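Long-range contacts in Non-canonical purine NTP pyrophosphatase (Staphylococcus aureus, PDB 4BNQ), which probably hydrolyses non-canonical purine nucleoside triphosphates such as XTP, dITP and ITP to their monophosphates, with release of diphosphate, keeping them out of DNA and RNA: residues A[3-8]-A[60-65]; A[74-79]-A[103-108]; A[109-114]-A[137-142]. All coordinates share one frame; numbering follows the deposited sequence.

Contact 1. Residues A[3-8]-A[60-65]; sequences EIVIAS and LNKTVI. With PO4 (phosphate ion), chain C.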
loop_
_atom_site.group_PDB
_atom_site.type_symbol
_atom_site.label_atom_id
_atom_site.label_comp_id
_atom_site.label_asym_id
_atom_site.label_seq_id
_atom_site.Cartn_x
_atom_site.Cartn_y
_atom_site.Cartn_z
ATOM N N GLU A 3 13.506 -7.654 18.793
ATOM C CA GLU A 3 13.179 -8.997 18.314
ATOM C C GLU A 3 11.740 -9.105 17.861
ATOM O O GLU A 3 10.832 -8.557 18.499
ATOM C CB GLU A 3 13.373 -10.014 19.433
ATOM C CG GLU A 3 14.710 -10.706 19.456
ATOM C CD GLU A 3 14.840 -11.633 20.654
ATOM O OE1 GLU A 3 13.839 -11.801 21.391
ATOM O OE2 GLU A 3 15.939 -12.189 20.863
ATOM N N ILE A 4 11.524 -9.856 16.787
ATOM C CA ILE A 4 10.165 -10.198 16.401
ATOM C C ILE A 4 10.017 -11.697 16.111
ATOM O O ILE A 4 10.797 -12.281 15.350
ATOM C CB ILE A 4 9.664 -9.316 15.235
ATOM C CG1 ILE A 4 8.162 -9.496 15.046
ATOM C CG2 ILE A 4 10.419 -9.619 13.958
ATOM C CD1 ILE A 4 7.564 -8.503 14.080
ATOM N N VAL A 5 9.043 -12.328 16.761
ATOM C CA VAL A 5 8.792 -13.745 16.549
ATOM C C VAL A 5 7.705 -13.901 15.495
ATOM O O VAL A 5 6.608 -13.327 15.604
ATOM C CB VAL A 5 8.371 -14.436 17.847
ATOM C CG1 VAL A 5 8.018 -15.910 17.585
ATOM C CG2 VAL A 5 9.484 -14.299 18.919
ATOM N N ILE A 6 8.014 -14.658 14.454
ATOM C CA ILE A 6 7.038 -14.863 13.394
ATOM C C ILE A 6 6.517 -16.307 13.358
ATOM O O ILE A 6 7.276 -17.257 13.129
ATOM C CB ILE A 6 7.627 -14.493 12.042
ATOM C CG1 ILE A 6 8.194 -13.057 12.109
ATOM C CG2 ILE A 6 6.571 -14.628 10.962
ATOM C CD1 ILE A 6 8.955 -12.664 10.907
ATOM N N ALA A 7 5.217 -16.462 13.584
ATOM C CA ALA A 7 4.615 -17.785 13.702
ATOM C C ALA A 7 4.285 -18.326 12.313
ATOM O O ALA A 7 3.121 -18.541 11.962
ATOM C CB ALA A 7 3.392 -17.727 14.552
ATOM N N SER A 8 5.324 -18.534 11.516
ATOM C CA SER A 8 5.155 -19.109 10.204
ATOM C C SER A 8 6.210 -20.165 9.994
ATOM O O SER A 8 7.383 -19.952 10.372
ATOM C CB SER A 8 5.305 -18.036 9.133
ATOM O OG SER A 8 5.149 -18.625 7.858
ATOM N N LEU A 60 3.754 -19.429 24.118
ATOM C CA LEU A 60 5.067 -18.839 24.388
ATOM C C LEU A 60 4.979 -17.684 25.371
ATOM O O LEU A 60 5.994 -17.247 25.914
ATOM C CB LEU A 60 5.730 -18.361 23.083
ATOM C CG LEU A 60 6.155 -19.453 22.092
ATOM C CD1 LEU A 60 6.621 -18.869 20.780
ATOM C CD2 LEU A 60 7.250 -20.329 22.683
ATOM N N ASN A 61 3.761 -17.201 25.598
ATOM C CA ASN A 61 3.527 -16.045 26.456
ATOM C C ASN A 61 4.359 -14.839 26.005
ATOM O O ASN A 61 4.933 -14.119 26.826
ATOM C CB ASN A 61 3.799 -16.386 27.926
ATOM C CG ASN A 61 3.186 -15.380 28.880
ATOM O OD1 ASN A 61 2.258 -14.649 28.528
ATOM N ND2 ASN A 61 3.710 -15.333 30.090
ATOM N N LYS A 62 4.397 -14.646 24.685
ATOM C CA LYS A 62 5.087 -13.542 24.018
ATOM C C LYS A 62 4.151 -12.943 22.975
ATOM O O LYS A 62 3.238 -13.615 22.476
ATOM C CB LYS A 62 6.305 -14.053 23.218
ATOM C CG LYS A 62 7.506 -14.549 23.981
ATOM C CD LYS A 62 8.742 -14.519 23.042
ATOM C CE LYS A 62 10.055 -14.388 23.836
ATOM N NZ LYS A 62 11.270 -14.199 22.981
ATOM N N THR A 63 4.421 -11.699 22.600
ATOM C CA THR A 63 3.875 -11.137 21.375
ATOM C C THR A 63 4.510 -11.798 20.132
ATOM O O THR A 63 5.728 -11.978 20.063
ATOM C CB THR A 63 4.111 -9.626 21.313
ATOM O OG1 THR A 63 3.324 -8.992 22.325
ATOM C CG2 THR A 63 3.706 -9.076 19.945
ATOM N N VAL A 64 3.679 -12.189 19.165
ATOM C CA VAL A 64 4.182 -12.733 17.904
ATOM C C VAL A 64 3.364 -12.193 16.725
ATOM O O VAL A 64 2.308 -11.578 16.912
ATOM C CB VAL A 64 4.089 -14.270 17.864
ATOM C CG1 VAL A 64 4.541 -14.882 19.185
ATOM C CG2 VAL A 64 2.674 -14.669 17.545
ATOM N N ILE A 65 3.848 -12.415 15.511
ATOM C CA ILE A 65 3.018 -12.171 14.341
ATOM C C ILE A 65 2.890 -13.425 13.485
ATOM O O ILE A 65 3.774 -14.273 13.450
ATOM C CB ILE A 65 3.540 -11.027 13.456
ATOM C CG1 ILE A 65 4.906 -11.377 12.866
ATOM C CG2 ILE A 65 3.604 -9.734 14.241
ATOM C CD1 ILE A 65 5.420 -10.334 11.852
HETATM P P PO4 C . 2.430 -20.570 7.143
HETATM O O1 PO4 C . 2.778 -19.096 7.359
HETATM O O2 PO4 C . 2.694 -20.946 5.704
HETATM O O3 PO4 C . 0.954 -20.769 7.438
HETATM O O4 PO4 C . 3.246 -21.439 8.057
HETATM O O HOH W 1 7.720 -10.968 18.399
#

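Contact 2. Residues A[74-79]-A[103-108]; sequences FALNGE and NKLGNT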
loop_
_atom_site.group_PDB
_atom_site.type_symbol
_atom_site.label_atom_id
_atom_site.label_comp_id
_atom_site.label_asym_id
_atom_site.label_seq_id
_atom_site.Cartn_x
_atom_site.Cartn_y
_atom_site.Cartn_z
ATOM N N PHE A 74 -8.492 -13.270 -11.066
ATOM C CA PHE A 74 -9.778 -12.766 -11.547
ATOM C C PHE A 74 -10.568 -13.822 -12.342
ATOM O O PHE A 74 -11.657 -14.235 -11.933
ATOM C CB PHE A 74 -9.564 -11.490 -12.382
ATOM C CG PHE A 74 -10.851 -10.787 -12.775
ATOM C CD1 PHE A 74 -11.705 -11.331 -13.736
ATOM C CD2 PHE A 74 -11.199 -9.576 -12.193
ATOM C CE1 PHE A 74 -12.885 -10.693 -14.090
ATOM C CE2 PHE A 74 -12.377 -8.934 -12.551
ATOM C CZ PHE A 74 -13.218 -9.498 -13.502
ATOM N N ALA A 75 -10.000 -14.285 -13.448
ATOM C CA ALA A 75 -10.682 -15.260 -14.305
ATOM C C ALA A 75 -11.153 -16.532 -13.591
ATOM O O ALA A 75 -11.958 -17.274 -14.137
ATOM C CB ALA A 75 -9.821 -15.617 -15.514
ATOM N N LEU A 76 -10.657 -16.794 -12.386
ATOM C CA LEU A 76 -11.103 -17.973 -11.653
ATOM C C LEU A 76 -11.922 -17.564 -10.447
ATOM O O LEU A 76 -11.988 -18.306 -9.468
ATOM C CB LEU A 76 -9.911 -18.809 -11.203
ATOM C CG LEU A 76 -8.856 -19.132 -12.263
ATOM C CD1 LEU A 76 -7.752 -19.975 -11.654
ATOM C CD2 LEU A 76 -9.476 -19.854 -13.451
ATOM N N ASN A 77 -12.547 -16.388 -10.543
ATOM C CA ASN A 77 -13.222 -15.716 -9.419
ATOM C C ASN A 77 -12.575 -15.928 -8.030
ATOM O O ASN A 77 -13.238 -16.328 -7.067
ATOM C CB ASN A 77 -14.748 -15.964 -9.415
ATOM C CG ASN A 77 -15.114 -17.417 -9.174
ATOM O OD1 ASN A 77 -15.423 -17.812 -8.048
ATOM N ND2 ASN A 77 -15.103 -18.218 -10.238
ATOM N N GLY A 78 -11.275 -15.643 -7.943
ATOM C CA GLY A 78 -10.587 -15.617 -6.667
ATOM C C GLY A 78 -9.823 -16.875 -6.307
ATOM O O GLY A 78 -9.236 -16.947 -5.228
ATOM N N GLU A 79 -9.820 -17.879 -7.171
ATOM C CA GLU A 79 -8.957 -19.027 -6.894
ATOM C C GLU A 79 -7.528 -18.578 -7.129
ATOM O O GLU A 79 -7.291 -17.674 -7.924
ATOM C CB GLU A 79 -9.242 -20.198 -7.831
ATOM C CG GLU A 79 -10.486 -21.010 -7.555
ATOM C CD GLU A 79 -10.668 -22.106 -8.604
ATOM O OE1 GLU A 79 -11.303 -21.850 -9.665
ATOM O OE2 GLU A 79 -10.137 -23.216 -8.380
ATOM N N ASN A 103 -2.377 -24.682 -15.926
ATOM C CA ASN A 103 -3.265 -25.539 -16.718
ATOM C C ASN A 103 -4.677 -24.997 -16.751
ATOM O O ASN A 103 -5.296 -24.923 -17.815
ATOM C CB ASN A 103 -3.301 -26.971 -16.174
ATOM C CG ASN A 103 -2.049 -27.755 -16.508
ATOM O OD1 ASN A 103 -1.302 -27.386 -17.413
ATOM N ND2 ASN A 103 -1.818 -28.856 -15.786
ATOM N N LYS A 104 -5.172 -24.600 -15.584
ATOM C CA LYS A 104 -6.514 -24.038 -15.484
ATOM C C LYS A 104 -6.700 -22.724 -16.241
ATOM O O LYS A 104 -7.817 -22.372 -16.589
ATOM C CB LYS A 104 -6.927 -23.892 -14.021
ATOM C CG LYS A 104 -7.157 -25.218 -13.323
ATOM C CD LYS A 104 -8.232 -25.093 -12.240
ATOM C CE LYS A 104 -9.388 -24.213 -12.708
ATOM N NZ LYS A 104 -10.578 -24.269 -11.807
ATOM N N LEU A 105 -5.610 -22.008 -16.509
ATOM C CA LEU A 105 -5.690 -20.776 -17.295
ATOM C C LEU A 105 -5.220 -20.940 -18.758
ATOM O O LEU A 105 -4.925 -19.951 -19.445
ATOM C CB LEU A 105 -4.925 -19.650 -16.585
ATOM C CG LEU A 105 -5.629 -19.030 -15.373
ATOM C CD1 LEU A 105 -4.597 -18.613 -14.343
ATOM C CD2 LEU A 105 -6.514 -17.826 -15.742
ATOM N N GLY A 106 -5.189 -22.185 -19.233
ATOM C CA GLY A 106 -4.625 -22.547 -20.531
ATOM C C GLY A 106 -4.697 -21.566 -21.695
ATOM O O GLY A 106 -3.684 -21.270 -22.346
ATOM N N ASN A 107 -5.889 -21.060 -21.978
ATOM C CA ASN A 107 -6.015 -20.106 -23.073
ATOM C C ASN A 107 -6.389 -18.691 -22.623
ATOM O O ASN A 107 -6.114 -17.731 -23.344
ATOM C CB ASN A 107 -6.985 -20.633 -24.138
ATOM C CG ASN A 107 -6.550 -21.979 -24.701
ATOM O OD1 ASN A 107 -5.587 -22.058 -25.483
ATOM N ND2 ASN A 107 -7.250 -23.049 -24.301
ATOM N N THR A 108 -6.993 -18.581 -21.435
ATOM C CA THR A 108 -7.510 -17.319 -20.882
ATOM C C THR A 108 -6.652 -16.073 -21.191
ATOM O O THR A 108 -5.430 -16.101 -21.035
ATOM C CB THR A 108 -7.698 -17.441 -19.359
ATOM O OG1 THR A 108 -8.349 -18.681 -19.052
ATOM C CG2 THR A 108 -8.520 -16.285 -18.824
#

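Contact 3. Residues A[109-114]-A[137-142]; sequences TDRRAQ and GEIADG. With PO4 (phosphate ion), chain D.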
loop_
_atom_site.group_PDB
_atom_site.type_symbol
_atom_site.label_atom_id
_atom_site.label_comp_id
_atom_site.label_asym_id
_atom_site.label_seq_id
_atom_site.Cartn_x
_atom_site.Cartn_y
_atom_site.Cartn_z
ATOM N N THR A 109 -7.288 -14.992 -21.647
ATOM C CA THR A 109 -6.552 -13.770 -22.008
ATOM C C THR A 109 -6.567 -12.677 -20.935
ATOM O O THR A 109 -5.677 -11.826 -20.902
ATOM C CB THR A 109 -7.043 -13.152 -23.339
ATOM O OG1 THR A 109 -8.448 -12.891 -23.254
ATOM C CG2 THR A 109 -6.755 -14.084 -24.507
ATOM N N ASP A 110 -7.591 -12.675 -20.089
ATOM C CA ASP A 110 -7.626 -11.767 -18.949
ATOM C C ASP A 110 -6.960 -12.478 -17.769
ATOM O O ASP A 110 -7.615 -13.213 -17.034
ATOM C CB ASP A 110 -9.076 -11.393 -18.614
ATOM C CG ASP A 110 -9.199 -10.537 -17.357
ATOM O OD1 ASP A 110 -8.190 -9.938 -16.916
ATOM O OD2 ASP A 110 -10.319 -10.451 -16.806
ATOM N N ARG A 111 -5.659 -12.263 -17.596
ATOM C CA ARG A 111 -4.904 -12.990 -16.578
ATOM C C ARG A 111 -4.660 -12.180 -15.305
ATOM O O ARG A 111 -3.741 -12.489 -14.529
ATOM C CB ARG A 111 -3.558 -13.443 -17.146
ATOM C CG ARG A 111 -3.608 -13.951 -18.593
ATOM C CD ARG A 111 -2.530 -14.982 -18.824
ATOM N NE ARG A 111 -3.130 -16.279 -19.084
ATOM C CZ ARG A 111 -2.577 -17.439 -18.781
ATOM N NH1 ARG A 111 -1.398 -17.489 -18.186
ATOM N NH2 ARG A 111 -3.223 -18.556 -19.072
ATOM N N ARG A 112 -5.474 -11.150 -15.090
ATOM C CA ARG A 112 -5.326 -10.318 -13.907
ATOM C C ARG A 112 -5.406 -11.164 -12.639
ATOM O O ARG A 112 -6.223 -12.088 -12.537
ATOM C CB ARG A 112 -6.371 -9.204 -13.887
ATOM C CG ARG A 112 -6.111 -8.106 -14.935
ATOM C CD ARG A 112 -7.258 -7.122 -14.977
ATOM N NE ARG A 112 -8.510 -7.806 -15.291
ATOM C CZ ARG A 112 -9.724 -7.299 -15.108
ATOM N NH1 ARG A 112 -9.886 -6.081 -14.607
ATOM N NH2 ARG A 112 -10.786 -8.022 -15.430
ATOM N N ALA A 113 -4.526 -10.861 -11.693
ATOM C CA ALA A 113 -4.499 -11.562 -10.420
ATOM C C ALA A 113 -3.978 -10.588 -9.384
ATOM O O ALA A 113 -3.492 -9.504 -9.717
ATOM C CB ALA A 113 -3.611 -12.800 -10.481
ATOM N N GLN A 114 -4.062 -10.985 -8.126
ATOM C CA GLN A 114 -3.683 -10.113 -7.036
ATOM C C GLN A 114 -3.051 -10.969 -5.955
ATOM O O GLN A 114 -3.530 -12.075 -5.677
ATOM C CB GLN A 114 -4.955 -9.457 -6.506
ATOM C CG GLN A 114 -4.780 -8.440 -5.416
ATOM C CD GLN A 114 -6.118 -8.025 -4.834
ATOM O OE1 GLN A 114 -6.954 -8.877 -4.507
ATOM N NE2 GLN A 114 -6.336 -6.717 -4.713
ATOM N N GLY A 137 -1.073 -7.730 -10.333
ATOM C CA GLY A 137 -0.256 -8.232 -11.419
ATOM C C GLY A 137 -1.079 -9.102 -12.356
ATOM O O GLY A 137 -2.316 -9.045 -12.363
ATOM N N GLU A 138 -0.383 -9.913 -13.145
ATOM C CA GLU A 138 -1.013 -10.770 -14.128
ATOM C C GLU A 138 -0.321 -12.088 -14.001
ATOM O O GLU A 138 0.826 -12.135 -13.545
ATOM C CB GLU A 138 -0.796 -10.216 -15.540
ATOM C CG GLU A 138 -1.477 -8.875 -15.784
ATOM C CD GLU A 138 -1.219 -8.316 -17.178
ATOM O OE1 GLU A 138 -0.091 -8.495 -17.693
ATOM O OE2 GLU A 138 -2.140 -7.690 -17.756
ATOM N N ILE A 139 -1.003 -13.159 -14.397
ATOM C CA ILE A 139 -0.373 -14.464 -14.374
ATOM C C ILE A 139 0.335 -14.614 -15.709
ATOM O O ILE A 139 -0.289 -14.475 -16.763
ATOM C CB ILE A 139 -1.397 -15.592 -14.194
ATOM C CG1 ILE A 139 -2.198 -15.379 -12.907
ATOM C CG2 ILE A 139 -0.705 -16.967 -14.227
ATOM C CD1 ILE A 139 -1.357 -15.377 -11.640
ATOM N N ALA A 140 1.640 -14.879 -15.678
ATOM C CA ALA A 140 2.402 -15.014 -16.923
ATOM C C ALA A 140 2.073 -16.326 -17.623
ATOM O O ALA A 140 1.277 -17.136 -17.125
ATOM C CB ALA A 140 3.888 -14.920 -16.657
ATOM N N ASP A 141 2.704 -16.544 -18.769
ATOM C CA ASP A 141 2.464 -17.769 -19.526
ATOM C C ASP A 141 3.455 -18.871 -19.144
ATOM O O ASP A 141 3.547 -19.892 -19.812
ATOM C CB ASP A 141 2.531 -17.495 -21.034
ATOM C CG ASP A 141 3.887 -17.009 -21.474
ATOM O OD1 ASP A 141 4.764 -16.812 -20.612
ATOM O OD2 ASP A 141 4.094 -16.809 -22.688
ATOM N N GLY A 142 4.196 -18.672 -18.060
ATOM C CA GLY A 142 5.201 -19.651 -17.677
ATOM C C GLY A 142 6.021 -19.157 -16.509
ATOM O O GLY A 142 5.714 -18.108 -15.936
HETATM P P PO4 D . -10.797 -15.134 -22.557
HETATM O O1 PO4 D . -10.609 -14.202 -21.367
HETATM O O2 PO4 D . -9.938 -14.642 -23.709
HETATM O O3 PO4 D . -12.243 -15.179 -23.016
HETATM O O4 PO4 D . -10.392 -16.539 -22.158
HETATM O O HOH W 2 -3.369 -10.272 -18.931
#

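Contact 1. Residues A[3-8]-A[60-65]
The N-terminal strand 3-6 of the Ham1 fold leads, through a turn at A7, to the predicted substrate-binding residues that begin at S8, and a single beta bridge, I6 with I65, fastens it to the start of the long strand 64-73. Both polar backbone atoms of I65 serve this bridge. I65 N gives its hydrogen to V5 O at 2.9 Å, with an N-H...O angle of 167°, and I65 O takes the hydrogen of A7 N at a short 2.6 Å; each donor sits nearly along the C=O axis of its acceptor. The touching parts, 3-7 and 62-65, run 67° apart end to end, so the pairing is soon lost. On the E3 side a water takes over, accepting from V5 N at 2.5 Å and donating to T63 O. At the other end A7 centres an inverse gamma turn, with a weak S8 N to I6 O bond.

The side chain of I65 carries the apolar part. Its CG1 occupies the crowded position between backbone N and carbonyl carbon (chi1 64°), lying side by side with I6, CG1 to CG1 3.8 Å, while its CD1 meets I4 CD1 at 3.6 Å, the two chains crossing at about a right angle. V5 and V64 cross obliquely through their CG1 methyls, 4.0 Å apart. On the surface, K62 NZ extends to E3 OE1 in a long salt bridge of 3.9 Å.

S8 OG, anti to its backbone N, donates to O1 of a phosphate ion at a very short 2.5 Å and is also hydrogen-bonded to N10 N; K13, K52 and N9 hold the same ion. Strand 25-28 pairs with strand 3-6, F17 of helix 11-20 packs on I6, and A56 of helix 45-60 covers A7 and V64.

Contact 2. Residues A[74-79]-A[103-108]
F74 opens the surface connection between strands 64-73 and 79-80, a hairpin link that ends in a type I' beta turn from L76 to E79. Its ring takes part in a cation-pi interaction with R112 rather than in this contact, and F74 O accepts a weak bond from N77 N as the chain passes through a short 3-10 segment.

A75 comes next and points its methyl at the residues that follow helix 94-104. The CB of A75 touches T108 CG2 at 3.6 Å and L105 CD2 at 4.0 Å, so one small group is met by two methyls. T108 CG2 is anti to its backbone N, which puts the methyl rather than OG1 against the alanine.

L76 and K104 have about the same surface buried here. CD2 of L76 meets L105 CD2 at 4.3 Å and lies 4.4 Å from CE of K104, whose aliphatic stem thus borders the same small apolar patch. N77 and G78, both with positive phi, form the corner of the turn, which E79 N closes on L76 O at 3.2 Å.

E79 then brings the chain back toward the helix end. K104, bent at chi2 and chi3, crosses the glutamate at about a right angle. E79 OE2 has a weak hydrogen bond to Y87 OH, while K104 NZ forms a salt bridge with E79 OE1, a weak hydrogen bond of 3.3 Å.

Contact 3. Residues A[109-114]-A[137-142]
R111 buries the most surface here and works through both its backbone and its side chain. R111 O accepts from I139 N at 2.8 Å, the donor standing above the carbonyl plane, and also takes a CA-H...O contact from E138. Its side chain leaves with CG anti to the carbonyl carbon (chi1 -40°) and runs over the backbone of I139, CD coming within 3.1 Å of I139 O. The bend at chi3 turns the guanidinium so that A140 O lies at its edge, in plane, while NE is hydrogen-bonded to T108 O.

I139 answers from the other strand. Its CD1 packs on the CB of A113 at 3.6 Å, on the side where L71 of strand 64-73 covers both residues. A113 in turn pairs with G137 through two backbone bonds, A113 N to G137 O at 2.9 Å and G137 N to A113 O at 3.1 Å.

R112 and E138, CA atoms 4.3 Å apart, send their side chains to the other face of the sheet. R112 turns to D110, gripping it side-on: NE meets OD1 on its syn lone pair at 2.7 Å, and NH2 reaches OD2 from above the carboxylate plane.

R112-E138 as non-hydrogen-bonded and A113-G137 as hydrogen-bonded pair mark antiparallel pairing at the open end of the beta hairpin of strands 112-123 and 126-139, in the central sheet of the Ham1 fold.

In the fold
Contacts 2 and 3 are neighbours, their centres about 9 Å apart, whereas contact 1 lies on the opposite side of the chain's centre, about 36 and 34 Å from them centre to centre. F74 N lies 3.0 Å from R112 O, a probable hydrogen bond that ties the end of strand 64-73 to strand 112-123. These two strands are sheet neighbours, so contacts 1 and 3 reach one sheet from its two ends. Predicted substrate residues lie near both regions: S8 belongs to contact 1, while the side chain of Y151 is about 6 Å from that of I139 and about 8 Å from that of E79. Contact 3 also reaches P158 of the second subunit through R112.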